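Local coordinates for 4-diphosphocytidyl-2C-methyl-D-erythritol synthase (Neisseria gonorrhoeae, PDB 1VGW), which probably catalyses the formation of 4-diphosphocytidyl-2-C-methyl-D-erythritol from CTP and 2-C-methyl-D-erythritol 4-phosphate in isoprenoid biosynthesis, at residues R5-L10 / T104-V109; G99-T104 / F172-L177. One frame throughout, in Å; residues are numbered along the deposited sequence.

Interaction 1 (R5-L10 / T104-V109)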
ATOM      1  N   ARG B   5     -19.410 -27.667   7.668  1.00 36.90           N
ATOM      2  CA  ARG B   5     -19.457 -26.761   6.504  1.00 34.88           C
ATOM      3  C   ARG B   5     -18.026 -26.710   5.920  1.00 32.97           C
ATOM      4  O   ARG B   5     -17.059 -26.676   6.681  1.00 26.42           O
ATOM      5  CB  ARG B   5     -19.922 -25.362   6.972  1.00 31.85           C
ATOM      6  CG  ARG B   5     -21.396 -25.105   6.661  1.00 34.96           C
ATOM      7  CD  ARG B   5     -21.982 -23.802   7.173  1.00 31.89           C
ATOM      8  NE  ARG B   5     -21.751 -23.590   8.588  1.00 33.50           N
ATOM      9  CZ  ARG B   5     -20.883 -22.816   9.181  1.00 32.94           C
ATOM     10  NH1 ARG B   5     -20.087 -22.049   8.439  1.00 37.16           N
ATOM     11  NH2 ARG B   5     -20.758 -22.756  10.494  1.00 37.24           N
ATOM     12  N   LYS B   6     -17.882 -26.804   4.603  1.00 32.91           N
ATOM     13  CA  LYS B   6     -16.586 -26.840   3.962  1.00 34.73           C
ATOM     14  C   LYS B   6     -15.979 -25.496   3.578  1.00 34.35           C
ATOM     15  O   LYS B   6     -16.677 -24.528   3.253  1.00 33.28           O
ATOM     16  CB  LYS B   6     -16.672 -27.683   2.670  1.00 35.42           C
ATOM     17  CG  LYS B   6     -16.898 -29.167   2.919  1.00 41.77           C
ATOM     18  CD  LYS B   6     -17.278 -29.788   1.558  1.00 49.67           C
ATOM     19  CE  LYS B   6     -17.809 -31.208   1.714  1.00 53.11           C
ATOM     20  NZ  LYS B   6     -18.621 -31.577   0.485  1.00 57.60           N
ATOM     21  N   ASN B   7     -14.642 -25.522   3.484  1.00 32.45           N
ATOM     22  CA  ASN B   7     -13.859 -24.339   3.064  1.00 29.11           C
ATOM     23  C   ASN B   7     -13.145 -24.658   1.746  1.00 28.79           C
ATOM     24  O   ASN B   7     -12.236 -25.520   1.771  1.00 26.87           O
ATOM     25  CB  ASN B   7     -12.834 -24.025   4.145  1.00 27.06           C
ATOM     26  CG  ASN B   7     -13.504 -23.349   5.328  1.00 31.69           C
ATOM     27  OD1 ASN B   7     -14.249 -22.385   5.112  1.00 31.86           O
ATOM     28  ND2 ASN B   7     -13.214 -23.833   6.516  1.00 33.00           N
ATOM     29  N   ILE B   8     -13.585 -24.054   0.654  1.00 26.25           N
ATOM     30  CA  ILE B   8     -13.013 -24.315  -0.661  1.00 27.97           C
ATOM     31  C   ILE B   8     -12.310 -23.125  -1.310  1.00 28.15           C
ATOM     32  O   ILE B   8     -12.934 -22.088  -1.613  1.00 27.12           O
ATOM     33  CB  ILE B   8     -14.121 -24.806  -1.622  1.00 26.21           C
ATOM     34  CG1 ILE B   8     -14.867 -26.024  -1.024  1.00 22.93           C
ATOM     35  CG2 ILE B   8     -13.599 -25.165  -2.995  1.00 22.41           C
ATOM     36  CD1 ILE B   8     -16.206 -26.238  -1.699  1.00 16.87           C
ATOM     37  N   ALA B   9     -11.021 -23.242  -1.618  1.00 28.38           N
ATOM     38  CA  ALA B   9     -10.281 -22.137  -2.278  1.00 26.81           C
ATOM     39  C   ALA B   9     -10.515 -22.109  -3.774  1.00 26.01           C
ATOM     40  O   ALA B   9     -10.511 -23.187  -4.432  1.00 25.46           O
ATOM     41  CB  ALA B   9      -8.784 -22.233  -2.026  1.00 26.82           C
ATOM     42  N   LEU B  10     -10.809 -20.928  -4.319  1.00 23.45           N
ATOM     43  CA  LEU B  10     -11.006 -20.848  -5.800  1.00 25.04           C
ATOM     44  C   LEU B  10     -10.049 -19.755  -6.329  1.00 26.21           C
ATOM     45  O   LEU B  10      -9.999 -18.613  -5.852  1.00 24.47           O
ATOM     46  CB  LEU B  10     -12.440 -20.584  -6.166  1.00 22.25           C
ATOM     47  CG  LEU B  10     -12.884 -20.301  -7.564  1.00 25.79           C
ATOM     48  CD1 LEU B  10     -12.740 -21.530  -8.466  1.00 22.25           C
ATOM     49  CD2 LEU B  10     -14.357 -19.836  -7.667  1.00 22.51           C
ATOM     50  N   THR B 104     -24.420 -23.926   1.255  1.00 25.86           N
ATOM     51  CA  THR B 104     -23.878 -23.280   2.434  1.00 24.69           C
ATOM     52  C   THR B 104     -22.405 -23.400   2.686  1.00 24.92           C
ATOM     53  O   THR B 104     -21.932 -22.907   3.750  1.00 25.66           O
ATOM     54  CB  THR B 104     -24.653 -23.790   3.715  1.00 25.45           C
ATOM     55  OG1 THR B 104     -24.742 -25.226   3.597  1.00 28.55           O
ATOM     56  CG2 THR B 104     -26.055 -23.227   3.737  1.00 20.66           C
ATOM     57  N   ASP B 105     -21.621 -24.105   1.887  1.00 25.53           N
ATOM     58  CA  ASP B 105     -20.163 -24.167   2.074  1.00 26.22           C
ATOM     59  C   ASP B 105     -19.518 -22.821   1.672  1.00 24.87           C
ATOM     60  O   ASP B 105     -20.077 -22.095   0.841  1.00 25.82           O
ATOM     61  CB  ASP B 105     -19.585 -25.235   1.124  1.00 25.20           C
ATOM     62  CG  ASP B 105     -19.866 -26.663   1.595  1.00 25.72           C
ATOM     63  OD1 ASP B 105     -19.848 -26.936   2.798  1.00 29.08           O
ATOM     64  OD2 ASP B 105     -20.114 -27.532   0.729  1.00 25.83           O
ATOM     65  N   ASN B 106     -18.363 -22.488   2.178  1.00 24.96           N
ATOM     66  CA  ASN B 106     -17.639 -21.272   1.873  1.00 27.37           C
ATOM     67  C   ASN B 106     -16.700 -21.371   0.657  1.00 28.14           C
ATOM     68  O   ASN B 106     -15.954 -22.358   0.495  1.00 28.97           O
ATOM     69  CB  ASN B 106     -16.814 -20.879   3.123  1.00 21.76           C
ATOM     70  CG  ASN B 106     -17.638 -20.573   4.330  1.00 24.99           C
ATOM     71  OD1 ASN B 106     -18.647 -19.862   4.274  1.00 24.41           O
ATOM     72  ND2 ASN B 106     -17.254 -21.068   5.521  1.00 20.54           N
ATOM     73  N   ILE B 107     -16.712 -20.357  -0.204  1.00 29.02           N
ATOM     74  CA  ILE B 107     -15.790 -20.304  -1.391  1.00 26.68           C
ATOM     75  C   ILE B 107     -14.790 -19.156  -1.164  1.00 27.24           C
ATOM     76  O   ILE B 107     -15.291 -18.018  -0.922  1.00 27.81           O
ATOM     77  CB  ILE B 107     -16.568 -19.958  -2.642  1.00 27.26           C
ATOM     78  CG1 ILE B 107     -17.752 -20.883  -2.917  1.00 24.89           C
ATOM     79  CG2 ILE B 107     -15.682 -19.818  -3.886  1.00 28.79           C
ATOM     80  CD1 ILE B 107     -17.412 -22.335  -3.160  1.00 27.54           C
ATOM     81  N   LEU B 108     -13.506 -19.411  -0.988  1.00 25.18           N
ATOM     82  CA  LEU B 108     -12.522 -18.322  -0.770  1.00 24.00           C
ATOM     83  C   LEU B 108     -11.856 -17.926  -2.106  1.00 24.89           C
ATOM     84  O   LEU B 108     -11.073 -18.742  -2.630  1.00 26.58           O
ATOM     85  CB  LEU B 108     -11.451 -18.750   0.214  1.00 16.73           C
ATOM     86  CG  LEU B 108     -11.791 -18.828   1.689  1.00 24.13           C
ATOM     87  CD1 LEU B 108     -12.651 -20.096   2.005  1.00 18.88           C
ATOM     88  CD2 LEU B 108     -10.538 -18.913   2.537  1.00 22.39           C
ATOM     89  N   VAL B 109     -12.227 -16.826  -2.725  1.00 26.17           N
ATOM     90  CA  VAL B 109     -11.723 -16.377  -4.028  1.00 26.70           C
ATOM     91  C   VAL B 109     -10.401 -15.612  -3.888  1.00 27.37           C
ATOM     92  O   VAL B 109     -10.326 -14.557  -3.290  1.00 27.65           O
ATOM     93  CB  VAL B 109     -12.743 -15.576  -4.830  1.00 26.02           C
ATOM     94  CG1 VAL B 109     -12.392 -15.424  -6.328  1.00 20.49           C
ATOM     95  CG2 VAL B 109     -14.153 -16.223  -4.816  1.00 23.36           C
TER
HETATM   96  O   HOH W   1     -20.771 -21.102   5.739  1.00 18.01           O
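Backbone hydrogen bonds join Lys-6, Ile-8 and Leu-10 to Asn-106 and Leu-108 in a parallel register. Asn-106 N donates to Lys-6 O at 2.9 Å, its carbonyl receives Ile-8 N, and Leu-108 repeats the pattern between Ile-8 O and Leu-10 N, the last bond being nearly straight. Three CA-H...O contacts supplement the ladder, among them Val-109 CA to Leu-10 O at 3.4 Å.

Polar side chains govern the end where the strands begin. Asp-105 OD1 takes Lys-6 N at 2.7 Å, the donor standing above the carboxylate plane (42° out of it), while OD2 accepts a bond from Ala-102 N. A chi1 of -75° sets Asp-105 CG beside its own backbone N. The same OD1 lies 3.3 Å from Lys-6 CB. Lys-6 NZ stays 4.3 Å from Asp-105 OD2, too far for a salt bridge though probably close enough for electrostatic attraction.

Strands 7-12 and 106-109 are neighbours in the central mixed sheet of this GT-A-like nucleotidyltransferase fold, and the intervening chain supplies helix 84-98, which packs on the face bearing Ile-8, Leu-10, Ile-107 and Val-109. On that face Leu-10 and Ile-107 run side by side, CD2 of Leu-10 meeting CG2 of Ile-107 at 4.0 Å.

The opposite face, covered by helix 119-129, carries an amide pair: Asn-7 and Asn-106 point the same way with planes 17° apart, and Asn-106 ND2 gives Asn-7 OD1 a weak bond of 3.3 Å. Stronger partners lie outside, Gly-130 O for Asn-106 ND2 and Ala-49 O for Asn-7 ND2. Arg-5 NH1 also reaches Gly-130 O, and it donates to a water that in turn donates to Thr-104 O and Asn-106 OD1.

Interaction 2 (G99-T104 / F172-L177)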
ATOM      1  N   GLY B  99     -21.526 -30.767  -7.484  1.00 39.33           N
ATOM      2  CA  GLY B  99     -21.835 -31.362  -6.203  1.00 38.75           C
ATOM      3  C   GLY B  99     -20.678 -31.289  -5.224  1.00 39.09           C
ATOM      4  O   GLY B  99     -20.796 -31.733  -4.060  1.00 38.53           O
ATOM      5  N   LEU B 100     -19.568 -30.688  -5.648  1.00 37.85           N
ATOM      6  CA  LEU B 100     -18.403 -30.547  -4.749  1.00 36.19           C
ATOM      7  C   LEU B 100     -18.686 -29.541  -3.651  1.00 35.32           C
ATOM      8  O   LEU B 100     -18.137 -29.555  -2.542  1.00 35.21           O
ATOM      9  CB  LEU B 100     -17.191 -30.218  -5.592  1.00 37.95           C
ATOM     10  CG  LEU B 100     -16.561 -31.348  -6.403  1.00 42.60           C
ATOM     11  CD1 LEU B 100     -15.505 -30.790  -7.361  1.00 45.19           C
ATOM     12  CD2 LEU B 100     -15.924 -32.389  -5.496  1.00 43.77           C
ATOM     13  N   ALA B 101     -19.526 -28.523  -3.931  1.00 32.90           N
ATOM     14  CA  ALA B 101     -19.899 -27.563  -2.929  1.00 32.45           C
ATOM     15  C   ALA B 101     -21.416 -27.608  -2.635  1.00 32.69           C
ATOM     16  O   ALA B 101     -22.167 -27.693  -3.602  1.00 33.24           O
ATOM     17  CB  ALA B 101     -19.692 -26.104  -3.438  1.00 30.61           C
ATOM     18  N   ALA B 102     -21.789 -27.449  -1.378  1.00 30.67           N
ATOM     19  CA  ALA B 102     -23.248 -27.284  -1.094  1.00 29.95           C
ATOM     20  C   ALA B 102     -23.543 -25.779  -1.061  1.00 31.12           C
ATOM     21  O   ALA B 102     -22.626 -24.956  -0.755  1.00 28.67           O
ATOM     22  CB  ALA B 102     -23.573 -27.867   0.274  1.00 25.40           C
ATOM     23  N   GLU B 103     -24.835 -25.418  -1.140  1.00 29.93           N
ATOM     24  CA  GLU B 103     -25.217 -24.006  -1.072  1.00 28.28           C
ATOM     25  C   GLU B 103     -24.576 -23.288   0.100  1.00 27.63           C
ATOM     26  O   GLU B 103     -24.286 -22.080  -0.003  1.00 27.47           O
ATOM     27  CB  GLU B 103     -26.743 -23.844  -0.947  1.00 38.67           C
ATOM     28  CG  GLU B 103     -27.552 -24.033  -2.208  1.00 41.09           C
ATOM     29  CD  GLU B 103     -27.975 -22.752  -2.871  1.00 43.55           C
ATOM     30  OE1 GLU B 103     -28.094 -22.690  -4.129  1.00 50.31           O
ATOM     31  OE2 GLU B 103     -28.176 -21.724  -2.201  1.00 44.73           O
ATOM     32  N   THR B 104     -24.420 -23.926   1.255  1.00 25.86           N
ATOM     33  CA  THR B 104     -23.878 -23.280   2.434  1.00 24.69           C
ATOM     34  C   THR B 104     -22.405 -23.400   2.686  1.00 24.92           C
ATOM     35  O   THR B 104     -21.932 -22.907   3.750  1.00 25.66           O
ATOM     36  CB  THR B 104     -24.653 -23.790   3.715  1.00 25.45           C
ATOM     37  OG1 THR B 104     -24.742 -25.226   3.597  1.00 28.55           O
ATOM     38  CG2 THR B 104     -26.055 -23.227   3.737  1.00 20.66           C
ATOM     39  N   PHE B 172     -17.200 -16.046   0.650  1.00 26.39           N
ATOM     40  CA  PHE B 172     -18.642 -16.079   0.651  1.00 26.39           C
ATOM     41  C   PHE B 172     -19.238 -17.485   0.462  1.00 27.92           C
ATOM     42  O   PHE B 172     -18.611 -18.380  -0.131  1.00 27.21           O
ATOM     43  CB  PHE B 172     -19.209 -15.150  -0.470  1.00 20.54           C
ATOM     44  CG  PHE B 172     -18.790 -13.720  -0.250  1.00 23.11           C
ATOM     45  CD1 PHE B 172     -17.800 -13.160  -1.078  1.00 18.27           C
ATOM     46  CD2 PHE B 172     -19.252 -12.975   0.821  1.00 19.71           C
ATOM     47  CE1 PHE B 172     -17.361 -11.873  -0.800  1.00 16.56           C
ATOM     48  CE2 PHE B 172     -18.844 -11.687   1.076  1.00 15.54           C
ATOM     49  CZ  PHE B 172     -17.851 -11.135   0.227  1.00 15.34           C
ATOM     50  N   GLN B 173     -20.455 -17.682   0.963  1.00 25.83           N
ATOM     51  CA  GLN B 173     -21.220 -18.916   0.791  1.00 25.35           C
ATOM     52  C   GLN B 173     -21.408 -19.129  -0.721  1.00 23.22           C
ATOM     53  O   GLN B 173     -21.738 -18.147  -1.409  1.00 23.23           O
ATOM     54  CB  GLN B 173     -22.647 -18.771   1.410  1.00 15.58           C
ATOM     55  CG  GLN B 173     -22.685 -18.855   2.931  1.00 18.74           C
ATOM     56  CD  GLN B 173     -24.127 -18.693   3.431  1.00 25.86           C
ATOM     57  OE1 GLN B 173     -24.938 -19.626   3.306  1.00 22.99           O
ATOM     58  NE2 GLN B 173     -24.450 -17.478   3.867  1.00 24.42           N
ATOM     59  N   ALA B 174     -21.331 -20.354  -1.187  1.00 22.58           N
ATOM     60  CA  ALA B 174     -21.488 -20.643  -2.614  1.00 21.75           C
ATOM     61  C   ALA B 174     -22.766 -20.167  -3.192  1.00 23.25           C
ATOM     62  O   ALA B 174     -22.797 -19.571  -4.289  1.00 26.38           O
ATOM     63  CB  ALA B 174     -21.269 -22.154  -2.790  1.00 19.26           C
ATOM     64  N   GLY B 175     -23.919 -20.394  -2.508  1.00 24.07           N
ATOM     65  CA  GLY B 175     -25.214 -19.949  -3.028  1.00 20.19           C
ATOM     66  C   GLY B 175     -25.357 -18.435  -3.003  1.00 22.13           C
ATOM     67  O   GLY B 175     -25.846 -17.861  -4.010  1.00 23.41           O
ATOM     68  N   LEU B 176     -24.922 -17.734  -1.976  1.00 18.85           N
ATOM     69  CA  LEU B 176     -24.938 -16.268  -1.964  1.00 22.08           C
ATOM     70  C   LEU B 176     -24.050 -15.660  -3.060  1.00 26.95           C
ATOM     71  O   LEU B 176     -24.425 -14.696  -3.755  1.00 25.48           O
ATOM     72  CB  LEU B 176     -24.421 -15.790  -0.586  1.00 20.16           C
ATOM     73  CG  LEU B 176     -24.265 -14.295  -0.410  1.00 24.08           C
ATOM     74  CD1 LEU B 176     -25.588 -13.553  -0.583  1.00 21.00           C
ATOM     75  CD2 LEU B 176     -23.664 -13.976   0.968  1.00 22.54           C
ATOM     76  N   LEU B 177     -22.847 -16.237  -3.277  1.00 28.89           N
ATOM     77  CA  LEU B 177     -21.915 -15.772  -4.339  1.00 28.94           C
ATOM     78  C   LEU B 177     -22.471 -16.068  -5.714  1.00 28.13           C
ATOM     79  O   LEU B 177     -22.548 -15.216  -6.620  1.00 28.41           O
ATOM     80  CB  LEU B 177     -20.554 -16.478  -4.136  1.00 26.19           C
ATOM     81  CG  LEU B 177     -19.329 -15.956  -4.880  1.00 28.54           C
ATOM     82  CD1 LEU B 177     -19.136 -14.453  -4.700  1.00 20.83           C
ATOM     83  CD2 LEU B 177     -18.056 -16.694  -4.399  1.00 18.25           C
TER
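Ala-101 and Ala-174 meet methyl to methyl, their CB atoms 4.3 Å apart and each directed at the opposing segment. The Ala-174 methyl also approaches Ala-102 O at 3.7 Å, so this small side chain is set against both apolar and carbonyl groups of the loop. Both alanines are buried: Ala-174 also touches Leu-96 of helix 84-98 and Ile-107 of strand 106-109, and Ala-101 touches Leu-95 of the same helix.

Glu-103 approaches from the solvent side. Its chain bends at chi2 (-100°), which turns CD toward the helix, and the carboxylate comes up to Gly-175, with Glu-103 OE2 at 3.6 Å from Gly-175 CA. Farther along the helix, Arg-179 forms a long, weak ion pair with OE2.

Strand 169-173 passes directly into helix 174-180 here, with Gln-173 as N-cap residue, and the loop leading from helix 84-98 to strand 106-109 runs past this first turn. One hydrogen bond ties the two: Gly-175 N donates to Glu-103 O at 3.0 Å, in the carbonyl plane on a lone pair (C=O...N 129°). The loop carbonyl thus serves an amide of the helix's opening turn.

Beyond that bond, Gln-173 and Thr-104 lie side by side and point the same way. Thr-104 CG2 touches Gln-173 OE1 at 3.8 Å, a van der Waals contact, whereas Gln-173 NE2 is engaged by Ala-133 O.

How the interactions relate
Interaction 1 belongs to the sheet itself and is mostly buried (8 of 12 touching residues); interaction 2, at the junction where strand 169-173 ends and a helix begins, is partly buried (3 of 7). The first is also larger, 621 Å² against 239 Å². It combines repeated backbone bonds, apolar packing and polar side chains at the strand start; the second has one backbone bond, the Glu-103 carboxylate over Gly-175, Gln-173 beside Thr-104, and an alanine pair. Thr-104 belongs to both. Probable hydrogen bonds join the contacts, Ile-107 N to Phe-172 O at 2.7 Å and Ala-174 N to Asp-105 O at 3.0 Å, and Ile-107 CG1 packs on Ala-174 CB.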